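Local structure of chloramphenicol acetyltransferase (Bacteroides thetaiotaomicron, 2I9D) at residues T85-P91 / G145-S150; W13-F19 / H196-D201; A151-F157 / A177-R183. The protein probably catalyses the transfer of an acetyl group from acetyl-CoA to chloramphenicol, the reaction that inactivates this antibiotic. One frame throughout, in Å; residues are numbered along the deposited sequence.

Contact 1 of 3, residues T85-P91 / G145-S150; sequences TIDMLSP and GLILLS
M88, a selenomethionine in the crystal, lies obliquely across I147 and L149 of the adjacent strand. Its CG stands anti to the backbone N (chi1 174°), and bends at the next two torsions swing the end of the chain over the neighbour. SE thereby rests 3.7 Å from CB of L149, and CE comes as close to CD1 of I147. The other branch of I147 meets I86, CG2 to CG2 at 3.8 Å, while CD1 of I86 lies against the backbone of G145. Helix 52-66 covers this side through L57, V60 and L61.

Leucines fill the reverse face. CD2 of L89 and CD2 of L146 approach to 4.0 Å, and CD1 of L148 touches CB of L89. D87 contributes only its CB here, packed on CD2 of L146; its carboxylate turns to R104 and the backbone N of Y107.

Between the two faces runs a regular parallel pairing, D87 with L146, M88 with I147 and L89 with L148, within the six-stranded mixed sheet of the acetyltransferase fold, near the centre of the chain. D87 and L89 each donate and accept one bond, the straightest being L89 N to I147 O at 2.8 Å (178° at the hydrogen). The next donor in this series would be the N of P91, which carries no hydrogen. S90 appears to make good the loss: OG, anti to its own N (chi1 -178°), reaches across to L149 O at 2.7 Å. P91 CD sits 3.1 Å from that same oxygen, and CG packs on CB of S150. The chemistry implies a buried apolar seam in which a side-chain hydroxyl takes the place of the missing backbone donor at L149 O.

Contact 2 of 3, residues W13-F19 / H196-D201; sequences WERKENF and HHGFID
F19, in the first turn of helix 16-22, brings its CA to 4.0 Å from the CA of G198, where the loop 196-201 runs on from strand 186-196; a type I turn from W13 to K16 sets R15 at the N-cap position, and D201 holds the same position before helix 202-216. A bend at the third torsion of R15 (chi3 69°) presents the edge of the guanidinium to the loop. NE donates to G198 O at 2.8 Å, from above the carbonyl plane. The end-on grip on D201 uses one nitrogen for each oxygen, NH1 to OD2 at 2.7 Å and NH2 to OD1 at 3.0 Å. Both carboxylate oxygens lie close to the guanidinium plane, yet the two flat groups are turned 57° apart, and the nitrogens approach from above the carboxylate. F199 O lies over one guanidinium face and CB of N18 over the other, which should limit its rotation.

The loop carries the HxxxD signature of the CoA-dependent acyltransferases: H197 is the predicted proton acceptor, and D201, as in related chloramphenicol acetyltransferases, is tied to an arginine and is likely to hold the predicted catalytic loop in shape. OD1 of D201 lies at the edge of the H197 ring. H197 packs on T163 of the second subunit, and D201 on F100 of that chain.

Away from the ion pair the contact turns aromatic. F19 and F199 run side by side with their planes 31° apart, CE1 of F19 3.6 Å from CZ of F199. CH2 of W13 meets the edge of the F199 ring at CE1, 3.8 Å away. A side chain on G198 would collide with CD1 of F19, while the backbone N of G198 donates to H196 ND1 at 2.9 Å, in the imidazole plane.

Contact 3 of 3, residues A151-F157 / A177-R183; sequences ATPDLYF and AGKAIIR
Y156 lays its ring along segment 177-183, with K179 O at the ring edge 3.0 Å from CD1 and CD1 of I181 3.6 Å from CB of Y156. R183 meets the ring in an off-centre cation-pi contact, CZ 4.4 Å from the centroid and 33° off the normal, with OH of Y156 over one face of the guanidinium. With an alanine for the tyrosine, the R183 guanidinium would probably lose its aromatic partner and CD1 of I181 is likely to border a gap. Next along the chain, F157 sets CE2 3.3 Å from CA of G178, where a side chain would clash.

Backbone bonds position these groups. T152 N donates to A177 O at 2.8 Å, extending the parallel pairing of A151 with A177. That pairing of strands 146-151 and 174-183 ends here: the type I turn T152-L155 folds the chain back, strand 174-183 is broken by a bulge or short loop, and K179 N meets L155 O at 2.6 Å from above the carbonyl plane. CG of K179 passes close to P153 O.

Outward, A151 and A177 touch Y56 of helix 52-66, Y156 and F157 rest on P190 of strand 186-196, and L155 touches S34 of the third subunit.

How the contacts relate
Contacts 1 and 3 both reach one mixed sheet and come in series along the chain, their centres about 19 Å apart. Strand 146-151 joins them: paired with 87-93 in contact 1, it borders 174-183 on its other side, and S150 O probably accepts a hydrogen bond from A177 N. Contact 2 encloses both in sequence, linking the region near the N-terminus to the loop before the last helix. Its centre lies about 21 Å from the centre of contact 1 and about 31 Å from that of contact 3, across the chain's centre. The sheet thus runs from the buried core towards the third subunit, while the predicted catalytic loop faces the second.

Contact 1 of 3, residues T85-P91 / G145-S150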
loop_
_atom_site.group_PDB
_atom_site.type_symbol
_atom_site.label_atom_id
_atom_site.label_comp_id
_atom_site.label_asym_id
_atom_site.label_seq_id
_atom_site.Cartn_x
_atom_site.Cartn_y
_atom_site.Cartn_z
ATOM N N THR A 85 -21.255 8.432 -17.183
ATOM C CA THR A 85 -19.947 8.401 -17.825
ATOM C C THR A 85 -18.870 8.955 -16.865
ATOM O O THR A 85 -19.123 9.890 -16.084
ATOM C CB THR A 85 -19.989 9.181 -19.177
ATOM O OG1 THR A 85 -20.802 8.452 -20.096
ATOM C CG2 THR A 85 -18.627 9.355 -19.796
ATOM N N ILE A 86 -17.682 8.358 -16.957
ATOM C CA ILE A 86 -16.528 8.698 -16.141
ATOM C C ILE A 86 -15.423 9.217 -17.053
ATOM O O ILE A 86 -15.061 8.568 -18.041
ATOM C CB ILE A 86 -16.042 7.450 -15.329
ATOM C CG1 ILE A 86 -17.158 6.937 -14.414
ATOM C CG2 ILE A 86 -14.757 7.748 -14.526
ATOM C CD1 ILE A 86 -17.759 7.983 -13.460
ATOM N N ASP A 87 -14.920 10.403 -16.743
ATOM C CA ASP A 87 -13.771 10.940 -17.448
ATOM C C ASP A 87 -12.491 10.853 -16.612
ATOM O O ASP A 87 -12.511 10.408 -15.456
ATOM C CB ASP A 87 -14.024 12.373 -17.895
ATOM C CG ASP A 87 -15.171 12.480 -18.893
ATOM O OD1 ASP A 87 -15.322 11.605 -19.783
ATOM O OD2 ASP A 87 -15.918 13.465 -18.793
HETATM N N MSE A 88 -11.383 11.249 -17.230
HETATM C CA MSE A 88 -10.064 11.082 -16.647
HETATM C C MSE A 88 -9.461 12.423 -16.246
HETATM O O MSE A 88 -9.459 13.368 -17.033
HETATM C CB MSE A 88 -9.118 10.380 -17.649
HETATM C CG MSE A 88 -7.654 10.287 -17.205
HETATM SE SE MSE A 88 -7.384 9.105 -15.606
HETATM C CE MSE A 88 -7.671 7.329 -16.461
ATOM N N LEU A 89 -8.965 12.491 -15.010
ATOM C CA LEU A 89 -8.002 13.513 -14.620
ATOM C C LEU A 89 -6.632 12.861 -14.598
ATOM O O LEU A 89 -6.490 11.719 -14.181
ATOM C CB LEU A 89 -8.295 14.085 -13.229
ATOM C CG LEU A 89 -9.584 14.870 -13.011
ATOM C CD1 LEU A 89 -9.544 15.529 -11.656
ATOM C CD2 LEU A 89 -9.847 15.932 -14.097
ATOM N N SER A 90 -5.615 13.593 -15.015
ATOM C CA SER A 90 -4.287 13.092 -14.911
ATOM C C SER A 90 -3.274 14.243 -14.790
ATOM O O SER A 90 -3.372 15.238 -15.527
ATOM C CB SER A 90 -3.942 12.145 -16.101
ATOM O OG SER A 90 -2.621 11.623 -15.955
ATOM N N PRO A 91 -2.303 14.105 -13.851
ATOM C CA PRO A 91 -1.206 15.081 -13.724
ATOM C C PRO A 91 -0.121 14.935 -14.822
ATOM O O PRO A 91 0.812 14.111 -14.706
ATOM C CB PRO A 91 -0.630 14.808 -12.316
ATOM C CG PRO A 91 -0.988 13.381 -11.999
ATOM C CD PRO A 91 -2.242 13.043 -12.818
ATOM N N GLY A 145 -17.717 12.574 -11.318
ATOM C CA GLY A 145 -17.795 11.526 -12.341
ATOM C C GLY A 145 -16.491 11.428 -13.090
ATOM O O GLY A 145 -16.417 11.662 -14.322
ATOM N N LEU A 146 -15.458 11.090 -12.329
ATOM C CA LEU A 146 -14.071 11.093 -12.795
ATOM C C LEU A 146 -13.257 10.019 -12.072
ATOM O O LEU A 146 -13.625 9.585 -10.999
ATOM C CB LEU A 146 -13.414 12.450 -12.480
ATOM C CG LEU A 146 -13.968 13.700 -13.157
ATOM C CD1 LEU A 146 -13.756 14.845 -12.207
ATOM C CD2 LEU A 146 -13.287 13.932 -14.510
ATOM N N ILE A 147 -12.144 9.617 -12.670
ATOM C CA ILE A 147 -11.076 8.905 -11.950
ATOM C C ILE A 147 -9.822 9.703 -12.233
ATOM O O ILE A 147 -9.859 10.611 -13.064
ATOM C CB ILE A 147 -10.934 7.400 -12.336
ATOM C CG1 ILE A 147 -10.666 7.219 -13.848
ATOM C CG2 ILE A 147 -12.188 6.653 -11.917
ATOM C CD1 ILE A 147 -10.238 5.767 -14.253
ATOM N N LEU A 148 -8.750 9.428 -11.494
ATOM C CA LEU A 148 -7.501 10.190 -11.654
ATOM C C LEU A 148 -6.353 9.216 -11.644
ATOM O O LEU A 148 -6.285 8.348 -10.769
ATOM C CB LEU A 148 -7.310 11.257 -10.553
ATOM C CG LEU A 148 -5.981 12.049 -10.619
ATOM C CD1 LEU A 148 -6.144 13.477 -10.086
ATOM C CD2 LEU A 148 -4.823 11.294 -9.877
ATOM N N LEU A 149 -5.470 9.355 -12.625
ATOM C CA LEU A 149 -4.357 8.450 -12.733
ATOM C C LEU A 149 -3.088 9.260 -12.837
ATOM O O LEU A 149 -2.985 10.198 -13.636
ATOM C CB LEU A 149 -4.514 7.447 -13.897
ATOM C CG LEU A 149 -3.384 6.407 -14.037
ATOM C CD1 LEU A 149 -3.908 5.099 -14.601
ATOM C CD2 LEU A 149 -2.234 6.948 -14.938
ATOM N N SER A 150 -2.128 8.891 -12.006
ATOM C CA SER A 150 -0.829 9.538 -11.983
ATOM C C SER A 150 0.249 8.547 -12.484
ATOM O O SER A 150 0.355 7.452 -11.953
ATOM C CB SER A 150 -0.550 10.034 -10.561
ATOM O OG SER A 150 0.812 10.369 -10.450
#

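Contact 2 of 3, residues W13-F19 / H196-D201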
loop_
_atom_site.group_PDB
_atom_site.type_symbol
_atom_site.label_atom_id
_atom_site.label_comp_id
_atom_site.label_asym_id
_atom_site.label_seq_id
_atom_site.Cartn_x
_atom_site.Cartn_y
_atom_site.Cartn_z
ATOM N N TRP A 13 -31.244 -1.210 -4.738
ATOM C CA TRP A 13 -29.743 -1.245 -4.745
ATOM C C TRP A 13 -29.176 -2.423 -3.949
ATOM O O TRP A 13 -29.312 -2.514 -2.721
ATOM C CB TRP A 13 -29.081 0.078 -4.274
ATOM C CG TRP A 13 -27.551 0.169 -4.563
ATOM C CD1 TRP A 13 -26.896 -0.310 -5.671
ATOM C CD2 TRP A 13 -26.536 0.795 -3.748
ATOM N NE1 TRP A 13 -25.555 -0.040 -5.585
ATOM C CE2 TRP A 13 -25.301 0.635 -4.420
ATOM C CE3 TRP A 13 -26.548 1.461 -2.514
ATOM C CZ2 TRP A 13 -24.084 1.126 -3.903
ATOM C CZ3 TRP A 13 -25.337 1.952 -1.999
ATOM C CH2 TRP A 13 -24.123 1.778 -2.698
ATOM N N GLU A 14 -28.521 -3.315 -4.685
ATOM C CA GLU A 14 -27.973 -4.552 -4.132
ATOM C C GLU A 14 -26.894 -4.341 -3.058
ATOM O O GLU A 14 -26.677 -5.221 -2.216
ATOM C CB GLU A 14 -27.465 -5.462 -5.264
ATOM C CG GLU A 14 -26.624 -4.777 -6.359
ATOM C CD GLU A 14 -26.213 -5.749 -7.474
ATOM O OE1 GLU A 14 -26.709 -6.904 -7.487
ATOM O OE2 GLU A 14 -25.403 -5.369 -8.347
ATOM N N ARG A 15 -26.250 -3.167 -3.064
ATOM C CA ARG A 15 -25.165 -2.876 -2.110
ATOM C C ARG A 15 -25.561 -2.004 -0.933
ATOM O O ARG A 15 -24.692 -1.530 -0.204
ATOM C CB ARG A 15 -23.943 -2.272 -2.807
ATOM C CG ARG A 15 -23.224 -3.203 -3.759
ATOM C CD ARG A 15 -21.919 -2.549 -4.245
ATOM N NE ARG A 15 -20.918 -2.443 -3.181
ATOM C CZ ARG A 15 -20.122 -3.446 -2.799
ATOM N NH1 ARG A 15 -20.233 -4.642 -3.384
ATOM N NH2 ARG A 15 -19.226 -3.271 -1.819
ATOM N N LYS A 16 -26.860 -1.798 -0.748
ATOM C CA LYS A 16 -27.399 -1.161 0.456
ATOM C C LYS A 16 -26.615 -1.549 1.716
ATOM O O LYS A 16 -26.068 -0.695 2.417
ATOM C CB LYS A 16 -28.878 -1.536 0.644
ATOM C CG LYS A 16 -29.474 -1.022 1.960
ATOM C CD LYS A 16 -30.780 -1.710 2.339
ATOM C CE LYS A 16 -31.403 -1.008 3.545
ATOM N NZ LYS A 16 -32.269 -1.925 4.343
ATOM N N GLU A 17 -26.561 -2.845 1.992
ATOM C CA GLU A 17 -25.949 -3.358 3.211
ATOM C C GLU A 17 -24.408 -3.258 3.226
ATOM O O GLU A 17 -23.801 -3.001 4.270
ATOM C CB GLU A 17 -26.442 -4.801 3.461
ATOM C CG GLU A 17 -27.930 -4.874 3.918
ATOM C CD GLU A 17 -28.182 -4.109 5.241
ATOM O OE1 GLU A 17 -28.239 -4.783 6.303
ATOM O OE2 GLU A 17 -28.302 -2.844 5.235
ATOM N N ASN A 18 -23.796 -3.478 2.064
ATOM C CA ASN A 18 -22.363 -3.285 1.875
ATOM C C ASN A 18 -21.957 -1.843 2.199
ATOM O O ASN A 18 -21.025 -1.616 2.970
ATOM C CB ASN A 18 -21.961 -3.626 0.441
ATOM C CG ASN A 18 -22.420 -5.015 0.014
ATOM O OD1 ASN A 18 -21.610 -5.949 -0.109
ATOM N ND2 ASN A 18 -23.728 -5.159 -0.219
ATOM N N PHE A 19 -22.696 -0.885 1.635
ATOM C CA PHE A 19 -22.453 0.533 1.864
ATOM C C PHE A 19 -22.746 0.988 3.290
ATOM O O PHE A 19 -21.994 1.783 3.834
ATOM C CB PHE A 19 -23.202 1.410 0.850
ATOM C CG PHE A 19 -22.812 2.869 0.909
ATOM C CD1 PHE A 19 -21.767 3.355 0.121
ATOM C CD2 PHE A 19 -23.473 3.747 1.767
ATOM C CE1 PHE A 19 -21.391 4.697 0.175
ATOM C CE2 PHE A 19 -23.099 5.093 1.842
ATOM C CZ PHE A 19 -22.049 5.567 1.035
ATOM N N HIS A 196 -13.538 3.207 -2.669
ATOM C CA HIS A 196 -14.373 3.160 -1.469
ATOM C C HIS A 196 -14.929 1.739 -1.373
ATOM O O HIS A 196 -15.569 1.281 -2.302
ATOM C CB HIS A 196 -15.522 4.169 -1.599
ATOM C CG HIS A 196 -16.252 4.424 -0.325
ATOM N ND1 HIS A 196 -17.026 3.469 0.294
ATOM C CD2 HIS A 196 -16.360 5.545 0.429
ATOM C CE1 HIS A 196 -17.546 3.971 1.397
ATOM N NE2 HIS A 196 -17.180 5.238 1.487
ATOM N N HIS A 197 -14.681 1.046 -0.268
ATOM C CA HIS A 197 -15.119 -0.344 -0.129
ATOM C C HIS A 197 -16.666 -0.502 -0.128
ATOM O O HIS A 197 -17.185 -1.611 -0.377
ATOM C CB HIS A 197 -14.528 -0.962 1.149
ATOM C CG HIS A 197 -14.383 -2.455 1.101
ATOM N ND1 HIS A 197 -15.204 -3.268 0.343
ATOM C CD2 HIS A 197 -13.529 -3.286 1.751
ATOM C CE1 HIS A 197 -14.843 -4.528 0.512
ATOM N NE2 HIS A 197 -13.826 -4.565 1.354
ATOM N N GLY A 198 -17.390 0.580 0.186
ATOM C CA GLY A 198 -18.854 0.595 0.103
ATOM C C GLY A 198 -19.375 0.294 -1.294
ATOM O O GLY A 198 -20.467 -0.254 -1.447
ATOM N N PHE A 199 -18.570 0.615 -2.308
ATOM C CA PHE A 199 -18.953 0.465 -3.714
ATOM C C PHE A 199 -18.312 -0.712 -4.429
ATOM O O PHE A 199 -18.831 -1.181 -5.443
ATOM C CB PHE A 199 -18.607 1.734 -4.521
ATOM C CG PHE A 199 -19.284 2.988 -4.041
ATOM C CD1 PHE A 199 -20.655 3.019 -3.805
ATOM C CD2 PHE A 199 -18.552 4.172 -3.879
ATOM C CE1 PHE A 199 -21.287 4.190 -3.384
ATOM C CE2 PHE A 199 -19.171 5.353 -3.449
ATOM C CZ PHE A 199 -20.539 5.368 -3.206
ATOM N N ILE A 200 -17.156 -1.148 -3.939
ATOM C CA ILE A 200 -16.293 -2.064 -4.681
ATOM C C ILE A 200 -15.732 -3.111 -3.725
ATOM O O ILE A 200 -15.206 -2.756 -2.660
ATOM C CB ILE A 200 -15.141 -1.289 -5.408
ATOM C CG1 ILE A 200 -15.695 -0.523 -6.607
ATOM C CG2 ILE A 200 -13.943 -2.225 -5.851
ATOM C CD1 ILE A 200 -14.983 0.798 -6.856
ATOM N N ASP A 201 -15.872 -4.391 -4.104
ATOM C CA ASP A 201 -15.233 -5.499 -3.394
ATOM C C ASP A 201 -14.134 -6.123 -4.245
ATOM O O ASP A 201 -13.967 -5.763 -5.421
ATOM C CB ASP A 201 -16.242 -6.600 -3.060
ATOM C CG ASP A 201 -17.396 -6.108 -2.194
ATOM O OD1 ASP A 201 -17.169 -5.354 -1.210
ATOM O OD2 ASP A 201 -18.537 -6.501 -2.508
HETATM O O HOH W 1 -18.732 -5.244 0.694
#

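Contact 3 of 3, residues A151-F157 / A177-R183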
loop_
_atom_site.group_PDB
_atom_site.type_symbol
_atom_site.label_atom_id
_atom_site.label_comp_id
_atom_site.label_asym_id
_atom_site.label_seq_id
_atom_site.Cartn_x
_atom_site.Cartn_y
_atom_site.Cartn_z
ATOM N N ALA A 151 1.008 8.921 -13.526
ATOM C CA ALA A 151 2.043 8.033 -14.089
ATOM C C ALA A 151 3.407 8.260 -13.480
ATOM O O ALA A 151 3.823 9.405 -13.313
ATOM C CB ALA A 151 2.137 8.180 -15.612
ATOM N N THR A 152 4.117 7.173 -13.163
ATOM C CA THR A 152 5.515 7.284 -12.832
ATOM C C THR A 152 6.240 6.285 -13.699
ATOM O O THR A 152 6.554 5.172 -13.233
ATOM C CB THR A 152 5.851 7.120 -11.285
ATOM O OG1 THR A 152 5.588 5.787 -10.865
ATOM C CG2 THR A 152 4.996 8.004 -10.495
ATOM N N PRO A 153 6.508 6.676 -14.967
ATOM C CA PRO A 153 6.965 5.741 -15.983
ATOM C C PRO A 153 8.359 5.210 -15.771
ATOM O O PRO A 153 8.713 4.225 -16.417
ATOM C CB PRO A 153 6.876 6.552 -17.291
ATOM C CG PRO A 153 7.051 7.983 -16.851
ATOM C CD PRO A 153 6.349 8.044 -15.514
ATOM N N ASP A 154 9.126 5.845 -14.883
ATOM C CA ASP A 154 10.499 5.434 -14.559
ATOM C C ASP A 154 10.630 4.689 -13.215
ATOM O O ASP A 154 11.755 4.445 -12.739
ATOM C CB ASP A 154 11.443 6.651 -14.545
ATOM C CG ASP A 154 11.517 7.357 -15.902
ATOM O OD1 ASP A 154 11.591 6.669 -16.946
ATOM O OD2 ASP A 154 11.498 8.605 -15.917
ATOM N N LEU A 155 9.490 4.341 -12.609
ATOM C CA LEU A 155 9.465 3.640 -11.341
ATOM C C LEU A 155 8.572 2.399 -11.381
ATOM O O LEU A 155 7.382 2.494 -11.696
ATOM C CB LEU A 155 8.966 4.584 -10.239
ATOM C CG LEU A 155 8.868 4.046 -8.798
ATOM C CD1 LEU A 155 10.184 3.404 -8.346
ATOM C CD2 LEU A 155 8.416 5.137 -7.813
ATOM N N TYR A 156 9.156 1.239 -11.066
ATOM C CA TYR A 156 8.373 0.028 -10.814
ATOM C C TYR A 156 8.134 0.001 -9.304
ATOM O O TYR A 156 9.069 0.191 -8.502
ATOM C CB TYR A 156 9.077 -1.261 -11.308
ATOM C CG TYR A 156 8.082 -2.410 -11.503
ATOM C CD1 TYR A 156 7.472 -2.621 -12.738
ATOM C CD2 TYR A 156 7.704 -3.234 -10.430
ATOM C CE1 TYR A 156 6.525 -3.651 -12.919
ATOM C CE2 TYR A 156 6.747 -4.255 -10.583
ATOM C CZ TYR A 156 6.172 -4.464 -11.838
ATOM O OH TYR A 156 5.249 -5.464 -12.030
ATOM N N PHE A 157 6.876 -0.159 -8.904
ATOM C CA PHE A 157 6.535 -0.203 -7.466
ATOM C C PHE A 157 5.660 -1.435 -7.231
ATOM O O PHE A 157 4.989 -1.903 -8.160
ATOM C CB PHE A 157 5.802 1.074 -7.038
ATOM C CG PHE A 157 4.607 1.434 -7.923
ATOM C CD1 PHE A 157 3.366 0.795 -7.744
ATOM C CD2 PHE A 157 4.712 2.433 -8.920
ATOM C CE1 PHE A 157 2.253 1.121 -8.552
ATOM C CE2 PHE A 157 3.596 2.769 -9.735
ATOM C CZ PHE A 157 2.362 2.109 -9.539
ATOM N N ALA A 177 0.124 4.483 -12.108
ATOM C CA ALA A 177 0.699 3.564 -13.076
ATOM C C ALA A 177 2.212 3.664 -12.902
ATOM O O ALA A 177 2.738 4.745 -12.605
ATOM C CB ALA A 177 0.280 3.948 -14.471
ATOM N N GLY A 178 2.905 2.548 -13.043
ATOM C CA GLY A 178 4.354 2.550 -12.903
ATOM C C GLY A 178 5.041 2.090 -14.153
ATOM O O GLY A 178 4.403 1.923 -15.193
ATOM N N LYS A 179 6.335 1.854 -14.035
ATOM C CA LYS A 179 7.196 1.420 -15.142
ATOM C C LYS A 179 6.820 0.061 -15.771
ATOM O O LYS A 179 6.522 -0.906 -15.044
ATOM C CB LYS A 179 8.650 1.353 -14.645
ATOM C CG LYS A 179 9.671 1.301 -15.731
ATOM C CD LYS A 179 11.054 1.168 -15.127
ATOM C CE LYS A 179 12.101 0.979 -16.207
ATOM N NZ LYS A 179 13.460 0.829 -15.585
ATOM N N ALA A 180 6.844 0.016 -17.108
ATOM C CA ALA A 180 6.659 -1.224 -17.884
ATOM C C ALA A 180 8.001 -1.925 -18.013
ATOM O O ALA A 180 9.034 -1.343 -18.399
ATOM C CB ALA A 180 6.048 -0.969 -19.249
ATOM N N ILE A 181 7.983 -3.197 -17.666
ATOM C CA ILE A 181 9.203 -3.921 -17.408
ATOM C C ILE A 181 9.046 -5.383 -17.873
ATOM O O ILE A 181 7.961 -5.973 -17.788
ATOM C CB ILE A 181 9.546 -3.745 -15.906
ATOM C CG1 ILE A 181 10.608 -2.666 -15.749
ATOM C CG2 ILE A 181 9.969 -5.029 -15.232
ATOM C CD1 ILE A 181 10.827 -2.266 -14.304
ATOM N N ILE A 182 10.112 -5.927 -18.437
ATOM C CA ILE A 182 10.136 -7.342 -18.833
ATOM C C ILE A 182 10.326 -8.249 -17.613
ATOM O O ILE A 182 11.308 -8.129 -16.888
ATOM C CB ILE A 182 11.161 -7.610 -19.986
ATOM C CG1 ILE A 182 10.544 -7.139 -21.306
ATOM C CG2 ILE A 182 11.478 -9.106 -20.118
ATOM C CD1 ILE A 182 11.529 -6.668 -22.272
ATOM N N ARG A 183 9.327 -9.093 -17.369
ATOM C CA ARG A 183 9.374 -10.114 -16.328
ATOM C C ARG A 183 9.056 -11.479 -16.926
ATOM O O ARG A 183 7.951 -11.709 -17.443
ATOM C CB ARG A 183 8.381 -9.824 -15.201
ATOM C CG ARG A 183 9.034 -9.374 -13.908
ATOM C CD ARG A 183 8.746 -7.915 -13.673
ATOM N NE ARG A 183 9.343 -7.397 -12.443
ATOM C CZ ARG A 183 8.783 -7.473 -11.237
ATOM N NH1 ARG A 183 7.600 -8.069 -11.075
ATOM N NH2 ARG A 183 9.419 -6.954 -10.193
HETATM O O HOH W 2 7.964 2.739 -18.540
#